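Local atomic coordinates of surface glycan binding protein B (Bacteroides ovatus, PDB entry 6E57), a protein that binds mixed-linkage beta-glucan at the cell surface of a gut bacterium, probably to aid capture of this polysaccharide for use. Residues A[221-226]-A[291-296]; A[280-285]-A[300-305]; A[237-242]-A[264-269]; A[143-148]-A[215-220]; A[244-249]-A[257-262]. All coordinates share one frame; numbering follows the deposited sequence.

Contact 1. Residues A[221-226]-A[291-296]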
# COMPACT_ATOMS: atom_id res chain seq x y z
N SER A 221 -9.41 -7.62 13.99
CA SER A 221 -8.78 -6.34 14.22
C SER A 221 -7.40 -6.35 13.56
O SER A 221 -6.45 -6.91 14.10
CB SER A 221 -8.69 -6.05 15.70
OG SER A 221 -9.96 -6.23 16.32
N LEU A 222 -7.32 -5.78 12.35
CA LEU A 222 -6.12 -5.84 11.52
C LEU A 222 -5.50 -4.44 11.42
O LEU A 222 -6.05 -3.56 10.77
CB LEU A 222 -6.49 -6.39 10.14
CG LEU A 222 -5.33 -6.52 9.15
CD1 LEU A 222 -4.36 -7.60 9.60
CD2 LEU A 222 -5.85 -6.83 7.76
N VAL A 223 -4.35 -4.27 12.08
CA VAL A 223 -3.53 -3.07 11.98
C VAL A 223 -2.78 -3.11 10.64
O VAL A 223 -2.10 -4.09 10.34
CB VAL A 223 -2.56 -2.98 13.17
CG1 VAL A 223 -1.54 -1.86 12.99
CG2 VAL A 223 -3.31 -2.83 14.49
N ILE A 224 -2.90 -2.03 9.86
CA ILE A 224 -2.47 -1.99 8.47
C ILE A 224 -1.28 -1.03 8.28
O ILE A 224 -0.34 -1.36 7.56
CB ILE A 224 -3.64 -1.62 7.54
CG1 ILE A 224 -4.76 -2.66 7.61
CG2 ILE A 224 -3.16 -1.41 6.12
CD1 ILE A 224 -6.09 -2.16 7.09
N SER A 225 -1.35 0.16 8.89
CA SER A 225 -0.32 1.18 8.66
C SER A 225 -0.14 2.07 9.89
O SER A 225 -1.06 2.25 10.69
CB SER A 225 -0.65 2.01 7.44
OG SER A 225 -1.58 3.03 7.76
N GLY A 226 1.08 2.63 10.00
CA GLY A 226 1.46 3.57 11.03
C GLY A 226 2.12 2.89 12.22
O GLY A 226 2.46 3.57 13.18
N VAL A 291 -4.64 -9.52 18.16
CA VAL A 291 -4.68 -8.50 17.13
C VAL A 291 -3.69 -8.90 16.02
O VAL A 291 -2.59 -9.38 16.31
CB VAL A 291 -4.35 -7.11 17.71
CG1 VAL A 291 -4.18 -6.06 16.62
CG2 VAL A 291 -5.40 -6.66 18.71
N GLN A 292 -4.11 -8.69 14.77
CA GLN A 292 -3.35 -9.06 13.59
C GLN A 292 -2.68 -7.80 13.01
O GLN A 292 -3.18 -6.70 13.19
CB GLN A 292 -4.26 -9.73 12.56
CG GLN A 292 -4.78 -11.10 13.01
CD GLN A 292 -5.68 -11.75 12.00
OE1 GLN A 292 -5.66 -11.44 10.81
NE2 GLN A 292 -6.49 -12.69 12.47
N PHE A 293 -1.55 -8.00 12.32
CA PHE A 293 -0.77 -6.92 11.73
C PHE A 293 -0.39 -7.28 10.29
O PHE A 293 0.11 -8.37 10.03
CB PHE A 293 0.48 -6.64 12.57
CG PHE A 293 0.20 -6.22 13.99
CD1 PHE A 293 0.02 -7.17 14.99
CD2 PHE A 293 0.11 -4.88 14.33
CE1 PHE A 293 -0.24 -6.78 16.29
CE2 PHE A 293 -0.15 -4.50 15.63
CZ PHE A 293 -0.32 -5.45 16.61
N LEU A 294 -0.62 -6.33 9.38
CA LEU A 294 -0.31 -6.47 7.96
C LEU A 294 0.90 -5.60 7.63
O LEU A 294 0.96 -4.45 8.06
CB LEU A 294 -1.54 -6.03 7.15
CG LEU A 294 -1.48 -6.31 5.65
CD1 LEU A 294 -1.71 -7.79 5.37
CD2 LEU A 294 -2.49 -5.46 4.91
N ASN A 295 1.85 -6.13 6.84
CA ASN A 295 3.10 -5.42 6.58
C ASN A 295 3.41 -5.39 5.08
O ASN A 295 3.39 -4.31 4.47
CB ASN A 295 4.22 -5.96 7.47
CG ASN A 295 4.10 -5.44 8.89
OD1 ASN A 295 4.52 -4.32 9.18
ND2 ASN A 295 3.48 -6.22 9.76
N ASP A 296 3.69 -6.55 4.47
CA ASP A 296 3.88 -6.62 3.02
C ASP A 296 2.95 -7.69 2.45
O ASP A 296 3.38 -8.60 1.75
CB ASP A 296 5.35 -6.87 2.66
CG ASP A 296 6.27 -5.69 2.95
OD1 ASP A 296 5.81 -4.54 2.80
OD2 ASP A 296 7.43 -5.93 3.32
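Leu222 pairs with Gln292 and Val223 with Phe293 in a parallel beta ladder, and the two strand segments run 25° apart in direction. Three backbone hydrogen bonds define the register. Gln292 N donates to Ser221 O at 3.0 Å, and the carbonyl of the same residue returns a bond, Val223 N to Gln292 O being 2.9 Å. One step on, Leu294 N reaches Val223 O at 2.9 Å. Gln292 thus straddles Leu222, the alternation expected of parallel strands, and a CA-H...O contact from Leu222 CA to Gln292 O (3.5 Å) fills in between the stronger bonds.

The topology is consistent with an immunoglobulin-like domain, in which an early strand runs parallel to a late one. Strand 222-225 also pairs antiparallel with strand 235-240, where Ile224 and Ser225 both face Ser239 in a classic beta bulge.

Apolar contacts lie on both faces of the ladder. On one, Val223 and Phe293 stand side by side; Val223 CB meets the ring obliquely, 3.5 Å from Phe293 CD2, while Val223 CG2 reaches across to Val291 CG1 at 4.0 Å. With Phe293 CG anti to its own carbonyl carbon (chi1 -61°), the ring rises beside the valine. On the other face, Leu222 holds CG anti to the backbone N (chi1 -179°), which lays CD1 over Gln292 CB at 3.6 Å and near Leu294 CB. Among polar side chains, the Ser221 hydroxyl is hydrogen-bonded to Asn242 O.

Contact 2. Residues A[280-285]-A[300-305]; sequences TMTGKT and TTEQTV
Met281 and Gln303 lie side by side and point the same way, on one face of an antiparallel pair. The thioether chain is extended as far as SD and then bends (chi3 58°), which brings Met281 CE to 3.7 Å from Gln303 CG and also against Val305 CG2, the valine being met obliquely. The valine methyl therefore touches the methionine both at its tip and at its root, with Met281 CB 3.7 Å from Val305 CG2. Beneath these side chains the two residues form a hydrogen-bonded pair: Met281 N donates to Gln303 O at 2.7 Å and Gln303 N to Met281 O at 2.9 Å.

The strands belong to what looks like an immunoglobulin-like domain; strand 299-315 is also a route out of it, since it goes on to pair with strand 412-419 of the C-terminal part. The segment axes are 132° apart, far from strictly antiparallel.

Across the other face Glu302 runs alongside Thr282, with Glu302 CG 4.0 Å from Thr282 CG2, and passes Thr280 obliquely, Thr280 CG2 to Glu302 CG being 4.1 Å. The carboxylate OE1 comes as near to Thr280 CG2 as CG does. The Gln303 amide turns away from Met281 and takes a hydrogen bond from Asn295 ND2 on OE1.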
# COMPACT_ATOMS: atom_id res chain seq x y z
N THR A 280 8.91 -5.63 19.84
CA THR A 280 7.76 -6.42 19.43
C THR A 280 6.48 -5.76 19.98
O THR A 280 6.43 -5.41 21.15
CB THR A 280 7.88 -7.86 19.93
OG1 THR A 280 9.08 -8.42 19.38
CG2 THR A 280 6.69 -8.72 19.55
N MET A 281 5.47 -5.62 19.11
CA MET A 281 4.13 -5.19 19.51
C MET A 281 3.15 -6.34 19.23
O MET A 281 3.19 -6.94 18.17
CB MET A 281 3.68 -3.93 18.75
CG MET A 281 2.19 -3.62 18.91
SD MET A 281 1.73 -1.91 18.45
CE MET A 281 2.30 -1.84 16.76
N THR A 282 2.30 -6.62 20.22
CA THR A 282 1.14 -7.50 20.08
C THR A 282 -0.10 -6.74 20.58
O THR A 282 0.02 -5.61 21.02
CB THR A 282 1.33 -8.82 20.84
OG1 THR A 282 1.45 -8.49 22.23
CG2 THR A 282 2.54 -9.60 20.38
N GLY A 283 -1.27 -7.38 20.49
CA GLY A 283 -2.51 -6.82 20.99
C GLY A 283 -3.53 -7.90 21.27
O GLY A 283 -3.38 -9.03 20.82
N LYS A 284 -4.58 -7.53 22.03
CA LYS A 284 -5.68 -8.42 22.40
C LYS A 284 -7.02 -7.71 22.14
O LYS A 284 -7.16 -6.53 22.46
CB LYS A 284 -5.56 -8.83 23.87
CG LYS A 284 -4.43 -9.79 24.20
CD LYS A 284 -4.71 -11.23 23.81
CE LYS A 284 -3.49 -12.13 23.87
NZ LYS A 284 -2.52 -11.83 22.79
N THR A 285 -7.98 -8.45 21.57
CA THR A 285 -9.35 -7.97 21.38
C THR A 285 -10.12 -8.13 22.69
O THR A 285 -9.58 -8.63 23.68
CB THR A 285 -10.03 -8.69 20.20
OG1 THR A 285 -10.24 -10.06 20.56
CG2 THR A 285 -9.22 -8.63 18.93
N THR A 300 0.68 -11.23 10.59
CA THR A 300 1.32 -11.80 11.77
C THR A 300 0.54 -11.35 13.01
O THR A 300 -0.34 -10.50 12.91
CB THR A 300 2.80 -11.39 11.84
OG1 THR A 300 2.84 -9.97 11.91
CG2 THR A 300 3.61 -11.87 10.66
N THR A 301 0.87 -11.94 14.17
CA THR A 301 0.33 -11.49 15.47
C THR A 301 1.39 -10.66 16.22
O THR A 301 1.13 -10.21 17.33
CB THR A 301 -0.17 -12.67 16.31
OG1 THR A 301 0.89 -13.62 16.42
CG2 THR A 301 -1.39 -13.34 15.72
N GLU A 302 2.55 -10.47 15.58
CA GLU A 302 3.68 -9.72 16.12
C GLU A 302 4.11 -8.66 15.10
O GLU A 302 4.27 -8.97 13.93
CB GLU A 302 4.85 -10.66 16.45
CG GLU A 302 4.56 -11.61 17.59
CD GLU A 302 5.70 -12.52 18.00
OE1 GLU A 302 6.84 -12.29 17.54
OE2 GLU A 302 5.46 -13.47 18.78
N GLN A 303 4.30 -7.43 15.58
CA GLN A 303 4.71 -6.27 14.78
C GLN A 303 6.05 -5.74 15.31
O GLN A 303 6.22 -5.58 16.52
CB GLN A 303 3.63 -5.19 14.86
CG GLN A 303 4.02 -3.86 14.21
CD GLN A 303 3.96 -3.90 12.71
OE1 GLN A 303 3.10 -4.57 12.12
NE2 GLN A 303 4.85 -3.17 12.07
N THR A 304 6.99 -5.47 14.40
CA THR A 304 8.26 -4.86 14.75
C THR A 304 8.10 -3.33 14.70
O THR A 304 7.73 -2.78 13.66
CB THR A 304 9.39 -5.38 13.84
OG1 THR A 304 9.55 -6.77 14.11
CG2 THR A 304 10.71 -4.68 14.07
N VAL A 305 8.37 -2.68 15.84
CA VAL A 305 8.24 -1.24 16.01
C VAL A 305 9.63 -0.67 16.30
O VAL A 305 10.29 -1.12 17.23
CB VAL A 305 7.27 -0.89 17.15
CG1 VAL A 305 7.06 0.61 17.28
CG2 VAL A 305 5.94 -1.61 17.02

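Contact 3. Residues A[237-242]-A[264-269]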
# COMPACT_ATOMS: atom_id res chain seq x y z
N THR A 237 -0.62 7.23 16.22
CA THR A 237 -1.87 6.92 15.52
C THR A 237 -1.64 5.74 14.57
O THR A 237 -0.75 5.78 13.72
CB THR A 237 -2.43 8.15 14.81
OG1 THR A 237 -2.75 9.11 15.82
CG2 THR A 237 -3.67 7.85 13.99
N ILE A 238 -2.48 4.71 14.73
CA ILE A 238 -2.42 3.45 14.00
C ILE A 238 -3.73 3.26 13.23
O ILE A 238 -4.81 3.55 13.76
CB ILE A 238 -2.14 2.31 15.00
CG1 ILE A 238 -0.69 2.33 15.48
CG2 ILE A 238 -2.52 0.96 14.42
CD1 ILE A 238 -0.41 1.43 16.66
N SER A 239 -3.62 2.77 11.99
CA SER A 239 -4.76 2.64 11.06
C SER A 239 -4.99 1.17 10.71
O SER A 239 -4.05 0.45 10.40
CB SER A 239 -4.53 3.46 9.82
OG SER A 239 -4.52 4.84 10.14
N GLY A 240 -6.27 0.76 10.73
CA GLY A 240 -6.68 -0.63 10.54
C GLY A 240 -8.13 -0.75 10.10
O GLY A 240 -8.65 0.17 9.49
N ILE A 241 -8.77 -1.88 10.43
CA ILE A 241 -10.10 -2.19 9.91
C ILE A 241 -11.10 -2.42 11.05
O ILE A 241 -12.21 -1.88 10.99
CB ILE A 241 -10.06 -3.37 8.91
CG1 ILE A 241 -11.46 -3.74 8.39
CG2 ILE A 241 -9.36 -4.58 9.51
CD1 ILE A 241 -12.10 -2.69 7.54
N ASN A 242 -10.74 -3.21 12.07
CA ASN A 242 -11.70 -3.50 13.16
C ASN A 242 -11.06 -3.14 14.51
O ASN A 242 -11.01 -3.97 15.42
CB ASN A 242 -12.19 -4.95 13.12
CG ASN A 242 -13.07 -5.24 11.91
OD1 ASN A 242 -14.02 -4.51 11.64
ND2 ASN A 242 -12.76 -6.31 11.20
N SER A 264 -13.31 2.12 14.14
CA SER A 264 -13.05 1.01 13.24
C SER A 264 -11.69 1.19 12.55
O SER A 264 -10.88 0.27 12.51
CB SER A 264 -14.16 0.86 12.22
OG SER A 264 -14.03 -0.34 11.48
N THR A 265 -11.46 2.40 12.03
CA THR A 265 -10.39 2.65 11.07
C THR A 265 -9.11 3.17 11.75
O THR A 265 -8.04 3.11 11.14
CB THR A 265 -10.85 3.64 9.99
OG1 THR A 265 -10.94 4.94 10.59
CG2 THR A 265 -12.18 3.26 9.38
N GLU A 266 -9.22 3.66 12.99
CA GLU A 266 -8.10 4.36 13.63
C GLU A 266 -8.11 4.14 15.15
O GLU A 266 -9.16 4.00 15.77
CB GLU A 266 -8.18 5.86 13.35
CG GLU A 266 -7.53 6.28 12.05
CD GLU A 266 -7.18 7.75 11.97
OE1 GLU A 266 -7.88 8.56 12.63
OE2 GLU A 266 -6.21 8.09 11.27
N ILE A 267 -6.90 4.15 15.72
CA ILE A 267 -6.68 4.16 17.17
C ILE A 267 -5.42 4.99 17.45
O ILE A 267 -4.42 4.87 16.74
CB ILE A 267 -6.59 2.72 17.72
CG1 ILE A 267 -6.71 2.69 19.25
CG2 ILE A 267 -5.33 2.02 17.25
CD1 ILE A 267 -6.95 1.31 19.81
N THR A 268 -5.48 5.83 18.49
CA THR A 268 -4.37 6.68 18.93
C THR A 268 -4.07 6.40 20.41
O THR A 268 -4.99 6.40 21.23
CB THR A 268 -4.66 8.17 18.70
OG1 THR A 268 -5.00 8.34 17.32
CG2 THR A 268 -3.49 9.06 19.04
N LEU A 269 -2.79 6.18 20.73
CA LEU A 269 -2.34 5.89 22.10
C LEU A 269 -1.07 6.71 22.39
O LEU A 269 -0.54 7.37 21.50
CB LEU A 269 -2.09 4.38 22.23
CG LEU A 269 -0.89 3.81 21.47
CD1 LEU A 269 -0.30 2.61 22.21
CD2 LEU A 269 -1.27 3.41 20.06
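Glu266 reaches past Ser239 of the facing strand and crosses Thr237 obliquely. Its CB lies 4.1 Å from Ile238 O; CG, set anti to the carbonyl carbon (chi1 -86°), passes 3.8 Å from Ser239 OG. Further out, CD comes to 4.1 Å from Thr237 CG2, and OE2 ends 3.7 Å from that same methyl, a van der Waals contact. OE2 also lies near Ser239 OG but is not hydrogen-bonded to it. With an alanine here, the chain beyond CB is gone, and Thr237 CG2 and Ser239 OG would probably lose the cover that CG and the carboxylate give them.

Next to this group the hydroxyls of Thr237 and Thr268 are hydrogen-bonded, OG1 to OG1 2.8 Å. The opposite face carries Ile238 and Ile267, side by side, and the tip of Leu269. Ile238 and Ile267 form a hydrogen-bonded pair, Ile238 N to Ile267 O at 2.8 Å and Ile267 N to Ile238 O at 2.9 Å. Gly240 N then reaches Thr265 O at 3.0 Å from 50° above the carbonyl plane.

With axes 159° apart, strands 235-240 and 266-270 form an antiparallel pair flanked by strands 222-225 and 261-262, an order consistent with one sheet of an immunoglobulin-like sandwich.

Contact 4. Residues A[143-148]-A[215-220]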
# COMPACT_ATOMS: atom_id res chain seq x y z
N ARG A 143 -9.56 -1.85 -0.02
CA ARG A 143 -10.07 -3.15 -0.48
C ARG A 143 -10.14 -4.16 0.68
O ARG A 143 -10.65 -5.26 0.50
CB ARG A 143 -9.21 -3.68 -1.63
CG ARG A 143 -9.87 -3.55 -3.00
CD ARG A 143 -9.94 -2.13 -3.52
NE ARG A 143 -10.92 -1.90 -4.58
CZ ARG A 143 -11.06 -2.63 -5.68
NH1 ARG A 143 -10.85 -3.93 -5.67
NH2 ARG A 143 -11.43 -2.05 -6.81
N ILE A 144 -9.62 -3.80 1.86
CA ILE A 144 -9.81 -4.60 3.07
C ILE A 144 -11.05 -4.06 3.78
O ILE A 144 -11.07 -2.92 4.23
CB ILE A 144 -8.54 -4.57 3.95
CG1 ILE A 144 -7.34 -5.19 3.22
CG2 ILE A 144 -8.79 -5.25 5.29
CD1 ILE A 144 -6.00 -4.79 3.78
N VAL A 145 -12.09 -4.90 3.87
CA VAL A 145 -13.43 -4.49 4.29
C VAL A 145 -13.92 -5.44 5.39
O VAL A 145 -13.36 -6.51 5.59
CB VAL A 145 -14.40 -4.47 3.09
CG1 VAL A 145 -13.90 -3.56 1.98
CG2 VAL A 145 -14.68 -5.86 2.55
N SER A 146 -14.99 -5.02 6.07
CA SER A 146 -15.55 -5.71 7.22
C SER A 146 -17.05 -5.90 7.03
O SER A 146 -17.74 -4.97 6.60
CB SER A 146 -15.24 -4.95 8.49
OG SER A 146 -15.87 -5.53 9.61
N PRO A 147 -17.61 -7.09 7.34
CA PRO A 147 -19.02 -7.37 7.09
C PRO A 147 -19.93 -6.54 8.01
O PRO A 147 -19.71 -6.49 9.22
CB PRO A 147 -19.16 -8.87 7.37
CG PRO A 147 -18.04 -9.17 8.34
CD PRO A 147 -16.91 -8.24 7.95
N GLY A 148 -20.94 -5.89 7.41
CA GLY A 148 -21.88 -5.02 8.10
C GLY A 148 -21.54 -3.54 7.95
O GLY A 148 -22.40 -2.69 8.13
N VAL A 215 -11.45 -7.96 -3.28
CA VAL A 215 -11.77 -7.40 -1.97
C VAL A 215 -11.48 -8.49 -0.93
O VAL A 215 -11.67 -9.66 -1.21
CB VAL A 215 -13.23 -6.92 -1.91
CG1 VAL A 215 -13.80 -6.92 -0.50
CG2 VAL A 215 -13.40 -5.54 -2.54
N LYS A 216 -11.02 -8.08 0.26
CA LYS A 216 -10.72 -8.99 1.36
C LYS A 216 -11.64 -8.67 2.55
O LYS A 216 -11.58 -7.58 3.10
CB LYS A 216 -9.24 -8.89 1.75
CG LYS A 216 -8.90 -9.48 3.11
CD LYS A 216 -7.43 -9.80 3.29
CE LYS A 216 -7.09 -10.12 4.73
NZ LYS A 216 -5.98 -11.09 4.82
N VAL A 217 -12.46 -9.65 2.93
CA VAL A 217 -13.42 -9.55 4.02
C VAL A 217 -12.81 -10.20 5.27
O VAL A 217 -12.45 -11.37 5.24
CB VAL A 217 -14.75 -10.22 3.64
CG1 VAL A 217 -15.80 -10.05 4.73
CG2 VAL A 217 -15.28 -9.70 2.31
N THR A 218 -12.73 -9.42 6.36
CA THR A 218 -12.19 -9.91 7.64
C THR A 218 -12.98 -9.32 8.81
O THR A 218 -13.44 -8.17 8.75
CB THR A 218 -10.70 -9.58 7.78
OG1 THR A 218 -10.25 -10.07 9.04
CG2 THR A 218 -10.40 -8.10 7.69
N ASN A 219 -13.13 -10.12 9.86
CA ASN A 219 -13.69 -9.71 11.15
C ASN A 219 -12.57 -9.33 12.12
O ASN A 219 -12.84 -8.77 13.18
CB ASN A 219 -14.54 -10.82 11.78
CG ASN A 219 -15.74 -11.19 10.94
OD1 ASN A 219 -16.62 -10.36 10.71
ND2 ASN A 219 -15.79 -12.43 10.49
N ALA A 220 -11.32 -9.65 11.75
CA ALA A 220 -10.18 -9.47 12.63
C ALA A 220 -9.86 -7.98 12.79
O ALA A 220 -10.04 -7.20 11.85
CB ALA A 220 -8.98 -10.22 12.09
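Parallel pairing of Ile144 with Lys216 and Val145 with Val217 attaches an outermost strand, 144-145, to strand 209-217 in a five-stranded mixed sheet, consistent with an immunoglobulin-like domain. The ladder rests on Lys216 N to Arg143 O (2.9 Å), Val145 N to Lys216 O (2.8 Å) and Thr218 N to Val145 O (3.1 Å), the first two with N-H...O angles of 175°.

On one face Val145 CG2 packs on Val217 CG2 at 3.9 Å, and the Val145 side chain crosses that of Val215 at about a right angle. Pro147 extends this face, its CD 3.9 Å from Val217 CG1. On the other, Ile144 CG2 meets Thr218 CG2 at 4.1 Å. Thr218 OG1, standing anti to the backbone N (chi1 180°), accepts from Ala220 N at 2.9 Å, an ST turn just beyond the end of strand 209-217. With a valine in its place the hydroxyl is lost, and Ala220 N would probably be left without this acceptor and the turn less firmly set.

Arg143 lays CG near Val215 CG2, while its buried guanidinium is bonded to Ser136 OG and to the carbonyls of Ala212 and Met214. These neutral oxygens would be expected to stabilise its buried charge, and the contact itself relies on backbone bonds and apolar packing.

Contact 5. Residues A[244-249]-A[257-262]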
# COMPACT_ATOMS: atom_id res chain seq x y z
N GLU A 244 -11.87 -1.01 16.86
CA GLU A 244 -12.72 -0.69 18.01
C GLU A 244 -12.78 -1.90 18.97
O GLU A 244 -13.05 -1.73 20.16
CB GLU A 244 -14.11 -0.21 17.57
CG GLU A 244 -15.10 -1.32 17.26
CD GLU A 244 -14.97 -1.95 15.88
OE1 GLU A 244 -13.94 -1.72 15.21
OE2 GLU A 244 -15.91 -2.66 15.48
N ASN A 245 -12.52 -3.10 18.43
CA ASN A 245 -12.53 -4.35 19.19
C ASN A 245 -11.25 -4.52 20.03
O ASN A 245 -11.18 -5.42 20.86
CB ASN A 245 -12.69 -5.57 18.27
CG ASN A 245 -14.05 -5.65 17.61
OD1 ASN A 245 -15.07 -5.41 18.24
ND2 ASN A 245 -14.06 -6.00 16.33
N ILE A 246 -10.23 -3.67 19.79
CA ILE A 246 -8.95 -3.77 20.51
C ILE A 246 -9.15 -3.34 21.97
O ILE A 246 -9.71 -2.28 22.24
CB ILE A 246 -7.85 -2.94 19.81
CG1 ILE A 246 -7.52 -3.53 18.43
CG2 ILE A 246 -6.62 -2.83 20.70
CD1 ILE A 246 -6.38 -2.85 17.71
N ALA A 247 -8.68 -4.19 22.89
CA ALA A 247 -8.74 -3.96 24.33
C ALA A 247 -7.40 -3.43 24.84
O ALA A 247 -7.38 -2.61 25.77
CB ALA A 247 -9.12 -5.24 25.03
N SER A 248 -6.29 -3.90 24.26
CA SER A 248 -4.95 -3.51 24.69
C SER A 248 -3.92 -3.78 23.59
O SER A 248 -4.11 -4.66 22.75
CB SER A 248 -4.58 -4.22 25.96
OG SER A 248 -4.62 -5.63 25.78
N LEU A 249 -2.84 -2.99 23.62
CA LEU A 249 -1.62 -3.20 22.83
C LEU A 249 -0.43 -3.29 23.79
O LEU A 249 -0.35 -2.52 24.75
CB LEU A 249 -1.45 -2.03 21.85
CG LEU A 249 -2.53 -1.88 20.78
CD1 LEU A 249 -2.43 -0.53 20.10
CD2 LEU A 249 -2.45 -3.00 19.76
N SER A 257 -3.93 0.18 27.63
CA SER A 257 -5.36 -0.12 27.49
C SER A 257 -6.21 1.15 27.41
O SER A 257 -7.43 1.07 27.24
CB SER A 257 -5.82 -1.03 28.61
OG SER A 257 -5.38 -0.55 29.87
N GLN A 258 -5.58 2.33 27.52
CA GLN A 258 -6.28 3.62 27.44
C GLN A 258 -5.83 4.35 26.17
O GLN A 258 -4.64 4.52 25.93
CB GLN A 258 -6.01 4.46 28.69
CG GLN A 258 -6.96 5.64 28.84
CD GLN A 258 -6.74 6.42 30.11
OE1 GLN A 258 -6.00 6.02 31.00
NE2 GLN A 258 -7.41 7.56 30.21
N PHE A 259 -6.82 4.79 25.37
CA PHE A 259 -6.59 5.38 24.04
C PHE A 259 -7.31 6.73 23.93
O PHE A 259 -8.35 6.95 24.54
CB PHE A 259 -7.11 4.43 22.95
CG PHE A 259 -6.66 3.00 23.08
CD1 PHE A 259 -5.35 2.64 22.82
CD2 PHE A 259 -7.56 2.01 23.45
CE1 PHE A 259 -4.94 1.32 22.94
CE2 PHE A 259 -7.15 0.69 23.56
CZ PHE A 259 -5.84 0.35 23.31
N SER A 260 -6.74 7.62 23.10
CA SER A 260 -7.26 8.96 22.87
C SER A 260 -8.48 8.90 21.93
O SER A 260 -9.56 9.36 22.29
CB SER A 260 -6.19 9.87 22.32
OG SER A 260 -4.97 9.71 23.04
N ASN A 261 -8.28 8.32 20.74
CA ASN A 261 -9.36 7.98 19.81
C ASN A 261 -9.43 6.45 19.70
O ASN A 261 -8.42 5.77 19.90
CB ASN A 261 -9.15 8.54 18.40
CG ASN A 261 -9.19 10.05 18.34
OD1 ASN A 261 -9.85 10.70 19.15
ND2 ASN A 261 -8.49 10.62 17.37
N GLN A 262 -10.61 5.94 19.37
CA GLN A 262 -10.79 4.54 19.02
C GLN A 262 -12.04 4.39 18.15
O GLN A 262 -13.15 4.60 18.62
CB GLN A 262 -10.88 3.66 20.28
CG GLN A 262 -11.03 2.18 19.96
CD GLN A 262 -10.62 1.28 21.11
OE1 GLN A 262 -10.66 1.67 22.28
NE2 GLN A 262 -10.23 0.06 20.78
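Gln262 places CG anti to its backbone N (chi1 -179°) and has an extended chain beyond, which carries its amide across to Ile246, whereas Phe259 turns CG anti to the carbonyl carbon (chi1 -49°) and sends its ring toward the same strand. The amide makes the one hydrogen bond between the segments: Gln262 NE2 to Ile246 O is 2.8 Å. The donor lies in the carbonyl plane, on a lone pair, and the oxygen sits only 8° out of the amide plane, so the two flat groups meet almost coplanar. NE2 is also bonded to Leu243 O, and these two carbonyls fix the rotation of the amide. On the way there, Gln262 CG passes 3.9 Å from Glu244 CA.

The ring of Phe259 meets strand 246-251 with its outer atoms. Ser248 CA lies at the ring edge, 4.2 Å from Phe259 CZ, and Ile246 CG2 touches that same CZ at 4.2 Å as the two side chains cross at about a right angle. Leu249 CD1 approaches Phe259 CE1 obliquely, also at 4.2 Å. Ser257 C lies above one ring face, offset toward the rim; Ile267 covers the opposite face and Leu269 lies beside the ring.

Ala247 and Ser248 both face Lys284 in a classic beta bulge. Residues 257-262, between strands 254-256 and 266-270, thus fold back over strand 246-251, consistent with a loop of an immunoglobulin-like domain.

How the contacts relate
From the N terminus, contact 4 comes first: 143-148 is joined by 215-220, closing what is probably one domain before the next opens near 221. Contact 1 then spans 221 to 296. Within that span contact 3 closes the loop from 237 to 269, and contact 5 lies inside contact 3, so three closures are stacked one within another. Contact 2 opens at 280, before 291-296 completes contact 1, and closes at 300-305; these two cross. Strand 277-285 of contact 2 is paired with strand 246-251 of contact 5. Asn242, in contact 3, bonds to Ser146 and Ala220 of contact 4, and Ile144 packs on Leu294, joining these two parts of the fold.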